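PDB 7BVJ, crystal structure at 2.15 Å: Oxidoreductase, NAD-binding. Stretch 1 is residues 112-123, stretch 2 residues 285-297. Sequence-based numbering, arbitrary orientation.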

# COMPACT_ATOMS: atom_id res chain seq x y z
N LEU A 112 -0.76 20.57 -4.80
CA LEU A 112 0.31 19.66 -4.41
C LEU A 112 -0.04 18.24 -4.82
O LEU A 112 -1.21 17.86 -4.89
CB LEU A 112 0.54 19.71 -2.89
CG LEU A 112 1.05 21.04 -2.31
CD1 LEU A 112 1.19 20.96 -0.77
CD2 LEU A 112 2.35 21.44 -3.00
N VAL A 113 1.00 17.44 -5.10
CA VAL A 113 0.81 16.02 -5.35
C VAL A 113 0.71 15.31 -4.01
O VAL A 113 1.55 15.49 -3.12
CB VAL A 113 1.95 15.44 -6.20
CG1 VAL A 113 1.90 13.92 -6.18
CG2 VAL A 113 1.87 15.95 -7.63
N LEU A 114 -0.34 14.51 -3.85
CA LEU A 114 -0.58 13.74 -2.65
C LEU A 114 -0.62 12.28 -3.07
O LEU A 114 -1.50 11.87 -3.84
CB LEU A 114 -1.89 14.18 -2.00
CG LEU A 114 -2.53 13.43 -0.84
CD1 LEU A 114 -1.54 13.23 0.31
CD2 LEU A 114 -3.74 14.22 -0.39
N ALA A 115 0.36 11.51 -2.61
CA ALA A 115 0.45 10.09 -2.92
C ALA A 115 0.46 9.30 -1.62
O ALA A 115 1.02 9.75 -0.60
CB ALA A 115 1.69 9.77 -3.76
N ILE A 116 -0.19 8.14 -1.64
CA ILE A 116 -0.21 7.21 -0.52
C ILE A 116 0.64 6.01 -0.90
O ILE A 116 0.56 5.53 -2.04
CB ILE A 116 -1.65 6.79 -0.14
CG1 ILE A 116 -2.58 8.01 -0.09
CG2 ILE A 116 -1.67 6.09 1.21
CD1 ILE A 116 -2.08 9.14 0.82
N GLY A 117 1.44 5.52 0.04
CA GLY A 117 2.32 4.39 -0.20
C GLY A 117 1.65 3.03 -0.26
O GLY A 117 1.86 2.19 0.62
N HIS A 118 0.87 2.78 -1.32
CA HIS A 118 0.22 1.49 -1.52
C HIS A 118 1.07 0.68 -2.50
O HIS A 118 0.76 0.57 -3.70
CB HIS A 118 -1.21 1.68 -1.98
CG HIS A 118 -2.16 1.95 -0.86
ND1 HIS A 118 -2.45 1.00 0.10
CD2 HIS A 118 -2.84 3.06 -0.50
CE1 HIS A 118 -3.29 1.50 0.98
NE2 HIS A 118 -3.54 2.76 0.64
N ILE A 119 2.11 0.07 -1.94
CA ILE A 119 3.22 -0.50 -2.70
C ILE A 119 2.77 -1.60 -3.67
O ILE A 119 3.34 -1.73 -4.76
CB ILE A 119 4.32 -0.99 -1.74
CG1 ILE A 119 5.61 -1.30 -2.50
CG2 ILE A 119 3.85 -2.20 -0.90
CD1 ILE A 119 6.89 -1.11 -1.69
N LYS A 120 1.74 -2.38 -3.32
CA LYS A 120 1.28 -3.58 -4.08
C LYS A 120 0.80 -3.19 -5.47
O LYS A 120 0.73 -4.01 -6.29
CB LYS A 120 0.17 -4.28 -3.30
CG LYS A 120 0.46 -5.64 -2.72
CD LYS A 120 1.28 -5.63 -1.49
CE LYS A 120 2.66 -6.18 -1.77
NZ LYS A 120 3.56 -5.94 -0.64
N ARG A 121 0.46 -1.93 -5.67
CA ARG A 121 0.05 -1.48 -6.99
C ARG A 121 1.19 -1.56 -7.99
O ARG A 121 0.93 -1.72 -9.18
CB ARG A 121 -0.48 -0.06 -6.94
CG ARG A 121 -1.77 0.15 -6.19
CD ARG A 121 -2.33 1.51 -6.48
NE ARG A 121 -3.65 1.71 -5.88
CZ ARG A 121 -4.54 2.57 -6.36
NH1 ARG A 121 -4.23 3.30 -7.42
NH2 ARG A 121 -5.71 2.71 -5.79
N VAL A 122 2.44 -1.40 -7.54
CA VAL A 122 3.57 -1.43 -8.47
C VAL A 122 4.24 -2.80 -8.51
O VAL A 122 5.26 -2.97 -9.17
CB VAL A 122 4.59 -0.30 -8.17
CG1 VAL A 122 3.91 1.06 -8.05
CG2 VAL A 122 5.41 -0.58 -6.94
N HIS A 123 3.65 -3.79 -7.83
CA HIS A 123 4.14 -5.16 -7.92
C HIS A 123 4.15 -5.62 -9.38
O HIS A 123 3.21 -5.30 -10.13
CB HIS A 123 3.28 -6.10 -7.08
CG HIS A 123 3.92 -7.44 -6.85
ND1 HIS A 123 3.98 -8.41 -7.83
CD2 HIS A 123 4.57 -7.94 -5.78
CE1 HIS A 123 4.63 -9.46 -7.35
NE2 HIS A 123 4.99 -9.20 -6.11
N PRO A 285 -0.65 11.89 -13.42
CA PRO A 285 -1.27 11.31 -12.22
C PRO A 285 -0.40 10.26 -11.56
O PRO A 285 0.29 9.47 -12.21
CB PRO A 285 -2.58 10.71 -12.75
CG PRO A 285 -2.33 10.49 -14.21
CD PRO A 285 -1.45 11.62 -14.63
N VAL A 286 -0.42 10.27 -10.23
CA VAL A 286 0.45 9.42 -9.45
C VAL A 286 -0.19 8.03 -9.28
O VAL A 286 -1.39 7.86 -9.45
CB VAL A 286 0.72 10.11 -8.10
CG1 VAL A 286 -0.45 9.89 -7.12
CG2 VAL A 286 2.05 9.70 -7.52
N PHE A 287 0.64 7.03 -8.97
CA PHE A 287 0.16 5.65 -8.94
C PHE A 287 -0.98 5.44 -7.93
O PHE A 287 -1.86 4.60 -8.15
CB PHE A 287 1.30 4.69 -8.61
CG PHE A 287 1.69 4.74 -7.17
CD1 PHE A 287 2.48 5.79 -6.69
CD2 PHE A 287 1.22 3.79 -6.27
CE1 PHE A 287 2.80 5.86 -5.35
CE2 PHE A 287 1.54 3.86 -4.93
CZ PHE A 287 2.33 4.90 -4.47
N CYS A 288 -0.96 6.16 -6.80
CA CYS A 288 -2.07 6.08 -5.85
C CYS A 288 -2.18 7.43 -5.16
O CYS A 288 -1.29 7.79 -4.38
CB CYS A 288 -1.87 4.96 -4.84
SG CYS A 288 -3.14 4.87 -3.56
N ASP A 289 -3.27 8.16 -5.42
CA ASP A 289 -3.39 9.49 -4.86
C ASP A 289 -4.21 9.47 -3.57
O ASP A 289 -4.64 8.41 -3.10
CB ASP A 289 -3.95 10.47 -5.90
CG ASP A 289 -5.45 10.27 -6.19
OD1 ASP A 289 -6.13 9.43 -5.56
OD2 ASP A 289 -5.94 10.99 -7.09
N GLY A 290 -4.43 10.66 -3.00
CA GLY A 290 -5.19 10.77 -1.76
C GLY A 290 -6.59 10.20 -1.88
O GLY A 290 -7.09 9.55 -0.95
N VAL A 291 -7.24 10.41 -3.03
CA VAL A 291 -8.62 9.95 -3.24
C VAL A 291 -8.69 8.43 -3.14
O VAL A 291 -9.52 7.87 -2.41
CB VAL A 291 -9.15 10.46 -4.59
CG1 VAL A 291 -10.50 9.85 -4.89
CG2 VAL A 291 -9.25 11.99 -4.56
N ALA A 292 -7.78 7.74 -3.83
CA ALA A 292 -7.72 6.29 -3.76
C ALA A 292 -7.35 5.80 -2.36
O ALA A 292 -7.89 4.79 -1.87
CB ALA A 292 -6.71 5.77 -4.78
N GLY A 293 -6.40 6.49 -1.71
CA GLY A 293 -6.03 6.13 -0.35
C GLY A 293 -7.23 6.16 0.58
O GLY A 293 -7.46 5.23 1.34
N ARG A 294 -8.04 7.22 0.47
CA ARG A 294 -9.23 7.35 1.30
C ARG A 294 -10.28 6.30 0.94
O ARG A 294 -10.95 5.77 1.83
CB ARG A 294 -9.80 8.77 1.16
CG ARG A 294 -11.00 9.07 2.04
CD ARG A 294 -12.30 9.20 1.25
NE ARG A 294 -13.34 9.87 2.02
CZ ARG A 294 -14.40 9.27 2.55
NH1 ARG A 294 -14.58 7.96 2.39
NH2 ARG A 294 -15.29 9.97 3.25
N ARG A 295 -10.45 6.00 -0.35
CA ARG A 295 -11.36 4.93 -0.77
C ARG A 295 -11.04 3.63 -0.04
O ARG A 295 -11.91 3.01 0.59
CB ARG A 295 -11.27 4.71 -2.29
CG ARG A 295 -12.25 5.52 -3.14
CD ARG A 295 -12.60 4.83 -4.49
NE ARG A 295 -11.69 3.73 -4.78
CZ ARG A 295 -10.56 3.85 -5.48
NH1 ARG A 295 -10.21 5.03 -5.98
NH2 ARG A 295 -9.78 2.78 -5.67
N VAL A 296 -9.78 3.19 -0.14
CA VAL A 296 -9.41 1.91 0.53
C VAL A 296 -9.49 2.07 2.05
O VAL A 296 -9.81 1.10 2.67
CB VAL A 296 -8.09 1.27 0.04
CG1 VAL A 296 -6.86 2.10 0.27
CG2 VAL A 296 -7.92 -0.11 0.60
N LEU A 297 -9.16 3.25 2.58
CA LEU A 297 -9.24 3.47 4.02
C LEU A 297 -10.66 3.29 4.54
O LEU A 297 -10.87 2.68 5.59
CB LEU A 297 -8.72 4.87 4.38
CG LEU A 297 -8.88 5.26 5.85
CD1 LEU A 297 -7.91 4.50 6.74
CD2 LEU A 297 -8.73 6.76 6.06
O HOH W 1 -4.86 4.14 2.71

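F287 and R121 cover the most surface in this contact, and each leans on the other's stretch. The phenyl ring of F287, with chi1 at 75° (p), packs against the backbone from I116 to H118, ahead of the 3-10 segment. Its CZ comes within 3.1 Å of I116 O, the CA of G117 and the carbonyl oxygen of H118 lie at its edge, and V122 CG1 stands 4.2 Å from F287 CD2. A broad, flat ring suits this place, because it fills the space against aliphatic carbon while its weakly positive C-H rim tolerates carbonyl oxygens close by.

The CA-to-CB bond of R121 points toward stretch 2, and the chain runs out extended, chi2 and chi3 both t. Its NH1 donates a weak hydrogen bond to F287 O (2.8 Å), one face of the guanidinium covers C288 CB, and NH2 lies 3.4 Å from A292 CB. Arginine combines this length with a planar, hydrogen-bonding end; NE and NH2 are hydrogen-bonded elsewhere in the structure. R121 NH2 and R295 NH2, like charges, are 4.1 Å apart.

Backbone contacts join the strand to the start of the helix. I116 N donates to C288 O (3.0 Å, nearly straight), and G290 N gives a weak hydrogen bond to L114 O (3.3 Å). D289 caps the helix, its OD1 accepting from A292 N at 2.9 Å. Apolar contacts, A115 CB to V286 CG2 (3.8 Å) and I116 CB to C288 SG (4.2 Å), contribute to the 667 Å² buried.

The helix comes close at two glycines, where there is no CB: one on G290 would clash with L114 CD2, and one on G293 with I116 CG1. Buried H118 sets its imidazole edge against C288 SG (3.6 Å from CD2), while its NE2 lies 3.4 Å from V296 CG1. A water lies 2.8 Å from H118 NE2 and donates to G293 O (3.1 Å).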